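Local structure of EIAV protease (Equine infectious anemia virus, 1FMB) at the interface of chains A and B. The protein cleaves the viral polyproteins as a homodimeric retroviral aspartic protease, its active site formed between the two chains. Numbering follows the deposited sequence. Chains: chain A/B, EIAV protease.

The interface of chains A and B. Residues chain A 5, 9, 24, 102; chain B 26, 92, 95, 102.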
ATOM      1  N   LEU A   5      -6.743   1.935 -10.923  1.00  9.01           N
ATOM      2  CA  LEU A   5      -5.824   2.789 -10.163  1.00  8.40           C
ATOM      3  C   LEU A   5      -5.706   4.238 -10.507  1.00 10.08           C
ATOM      4  O   LEU A   5      -4.884   4.964  -9.938  1.00  9.80           O
ATOM      5  CB  LEU A   5      -4.445   2.081  -9.987  1.00 10.74           C
ATOM      6  CG  LEU A   5      -4.503   0.601  -9.635  1.00 14.61           C
ATOM      7  CD1 LEU A   5      -3.155  -0.131  -9.758  1.00 12.84           C
ATOM      8  CD2 LEU A   5      -5.097   0.396  -8.262  1.00 10.96           C
ATOM      9  N   PRO A   9      -8.161   2.721  -4.693  1.00 10.24           N
ATOM     10  CA  PRO A   9      -9.100   1.589  -4.782  1.00  8.90           C
ATOM     11  C   PRO A   9      -9.766   1.392  -3.413  1.00  9.13           C
ATOM     12  O   PRO A   9      -9.278   0.805  -2.433  1.00 11.60           O
ATOM     13  CB  PRO A   9      -8.156   0.442  -5.180  1.00  9.42           C
ATOM     14  CG  PRO A   9      -6.816   0.824  -4.662  1.00  9.38           C
ATOM     15  CD  PRO A   9      -6.722   2.329  -4.638  1.00  9.86           C
ATOM     16  N   LEU A  24      -8.061  -0.806  -0.377  1.00  7.36           N
ATOM     17  CA  LEU A  24      -7.570  -2.146  -0.738  1.00  6.52           C
ATOM     18  C   LEU A  24      -6.066  -1.936  -1.044  1.00  8.82           C
ATOM     19  O   LEU A  24      -5.675  -1.273  -2.021  1.00  9.86           O
ATOM     20  CB  LEU A  24      -8.259  -2.622  -2.019  1.00 11.46           C
ATOM     21  CG  LEU A  24      -9.807  -2.546  -1.809  1.00 13.77           C
ATOM     22  CD1 LEU A  24     -10.516  -2.972  -3.092  1.00 10.62           C
ATOM     23  CD2 LEU A  24     -10.133  -3.437  -0.658  1.00  7.38           C
ATOM     24  N   LEU A 102      -3.624  -8.881  -8.081  1.00 10.26           N
ATOM     25  CA  LEU A 102      -3.101  -7.716  -8.765  1.00  7.74           C
ATOM     26  C   LEU A 102      -2.525  -8.258 -10.113  1.00 12.99           C
ATOM     27  O   LEU A 102      -1.788  -9.271 -10.039  1.00 12.51           O
ATOM     28  CB  LEU A 102      -1.821  -7.201  -8.007  1.00  7.28           C
ATOM     29  CG  LEU A 102      -1.174  -5.980  -8.590  1.00 10.15           C
ATOM     30  CD1 LEU A 102      -2.072  -4.751  -8.617  1.00 13.02           C
ATOM     31  CD2 LEU A 102      -0.014  -5.456  -7.713  1.00 18.41           C
TER
ATOM     32  N   THR B  26      -0.759  -0.669  -4.309  1.00  7.24           N
ATOM     33  CA  THR B  26      -2.026   0.067  -4.625  1.00  7.98           C
ATOM     34  C   THR B  26      -2.394   1.088  -3.542  1.00  6.46           C
ATOM     35  O   THR B  26      -3.287   1.900  -3.860  1.00 10.35           O
ATOM     36  CB  THR B  26      -3.228  -0.863  -4.824  1.00  7.09           C
ATOM     37  OG1 THR B  26      -3.409  -1.646  -3.623  1.00  6.74           O
ATOM     38  CG2 THR B  26      -2.915  -1.888  -5.915  1.00  7.81           C
ATOM     39  N   ARG B  92       0.406   4.174  -7.521  1.00  5.34           N
ATOM     40  CA  ARG B  92      -0.645   4.260  -8.542  1.00  8.85           C
ATOM     41  C   ARG B  92      -0.273   5.059  -9.772  1.00  8.49           C
ATOM     42  O   ARG B  92      -0.754   4.720 -10.866  1.00 12.37           O
ATOM     43  CB  ARG B  92      -1.969   4.743  -7.892  1.00  5.80           C
ATOM     44  CG  ARG B  92      -2.553   3.700  -6.883  1.00  4.58           C
ATOM     45  CD  ARG B  92      -4.007   4.184  -6.535  1.00  6.15           C
ATOM     46  NE  ARG B  92      -4.045   5.469  -5.862  1.00  8.51           N
ATOM     47  CZ  ARG B  92      -4.272   6.673  -6.372  1.00 11.83           C
ATOM     48  NH1 ARG B  92      -4.588   6.856  -7.684  1.00 10.03           N
ATOM     49  NH2 ARG B  92      -4.261   7.795  -5.642  1.00 13.48           N
ATOM     50  N   LEU B  95       1.893   2.515 -11.633  1.00 10.01           N
ATOM     51  CA  LEU B  95       1.103   1.330 -11.909  1.00 10.95           C
ATOM     52  C   LEU B  95       0.094   1.573 -13.044  1.00 11.41           C
ATOM     53  O   LEU B  95      -0.156   0.681 -13.843  1.00 14.13           O
ATOM     54  CB  LEU B  95       0.370   0.913 -10.630  1.00  8.19           C
ATOM     55  CG  LEU B  95       1.250   0.261  -9.569  1.00 10.27           C
ATOM     56  CD1 LEU B  95       0.426  -0.158  -8.359  1.00 15.01           C
ATOM     57  CD2 LEU B  95       2.100  -0.908 -10.058  1.00 14.11           C
ATOM     58  N   LEU B 102      -6.138  -4.007 -10.177  1.00 10.26           N
ATOM     59  CA  LEU B 102      -6.411  -4.841  -9.025  1.00  7.74           C
ATOM     60  C   LEU B 102      -7.840  -5.425  -9.271  1.00 12.99           C
ATOM     61  O   LEU B 102      -8.725  -4.607  -9.622  1.00 12.51           O
ATOM     62  CB  LEU B 102      -6.608  -3.927  -7.757  1.00  7.28           C
ATOM     63  CG  LEU B 102      -6.881  -4.654  -6.475  1.00 10.15           C
ATOM     64  CD1 LEU B 102      -5.767  -5.598  -6.043  1.00 13.02           C
ATOM     65  CD2 LEU B 102      -6.922  -3.701  -5.258  1.00 18.41           C
TER
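The hydroxyl OG1 of B:Thr26 donates a hydrogen bond of 2.8 Å to the backbone O of A:Leu24, tilted from the plane of that carbonyl. With chi1 at 58°, OG1 lies between its own backbone N and carbonyl carbon, which places the methyl CG2 anti to the carbonyl carbon, turned towards a patch of leucines. Threonine suits this place because it is two-sided: the hydroxyl serves the neighbouring chain's backbone while CG2 rests 3.9 Å from CD2 of A:Leu5 and also meets CD1 of A:Leu102, whose side chain runs past it in the opposite direction. This threonine belongs to the Asp-Thr-Gly motif of aspartic proteases; each threonine hydroxyl reaches the backbone O of the leucine just before the partner chain's motif, and this bond and its two-fold twin are part of the family's "fireman's grip". The compact ring of A:Pro9 offers carbon surface to the same residue, its CG 4.0 Å from B:Thr26 CB and its CD near the methylene CD of B:Arg92.

A second polar link comes from B:Arg92, whose NH1 donates to the backbone O of A:Leu5 at 3.0 Å. The bond is nearly straight at the hydrogen (162°), although NH1 stands above the carbonyl plane. A bend at chi3 curls the chain round the oxygen, so that the edge of the guanidinium, not its face, meets it. Arginine suits the place because its long chain supplies both this planar N-H donor and apolar methylenes that pack on CB of A:Leu5. The forked leucine side chain serves two neighbours: CD2 is the branch on the threonine methyl, and CD1 reaches CB of B:Leu95 at 3.8 Å. Further along, CD2 of B:Leu102 packs on CB of A:Leu24 at 3.7 Å.

Within the two-fold dimer, the N-terminal segment of one chain thus lies against helix 92-97 and the active-site loop of the other, and the paired residues A:Leu102 and B:Leu102 join the C-terminal strands 101-103 in an antiparallel bridge beneath the catalytic centre.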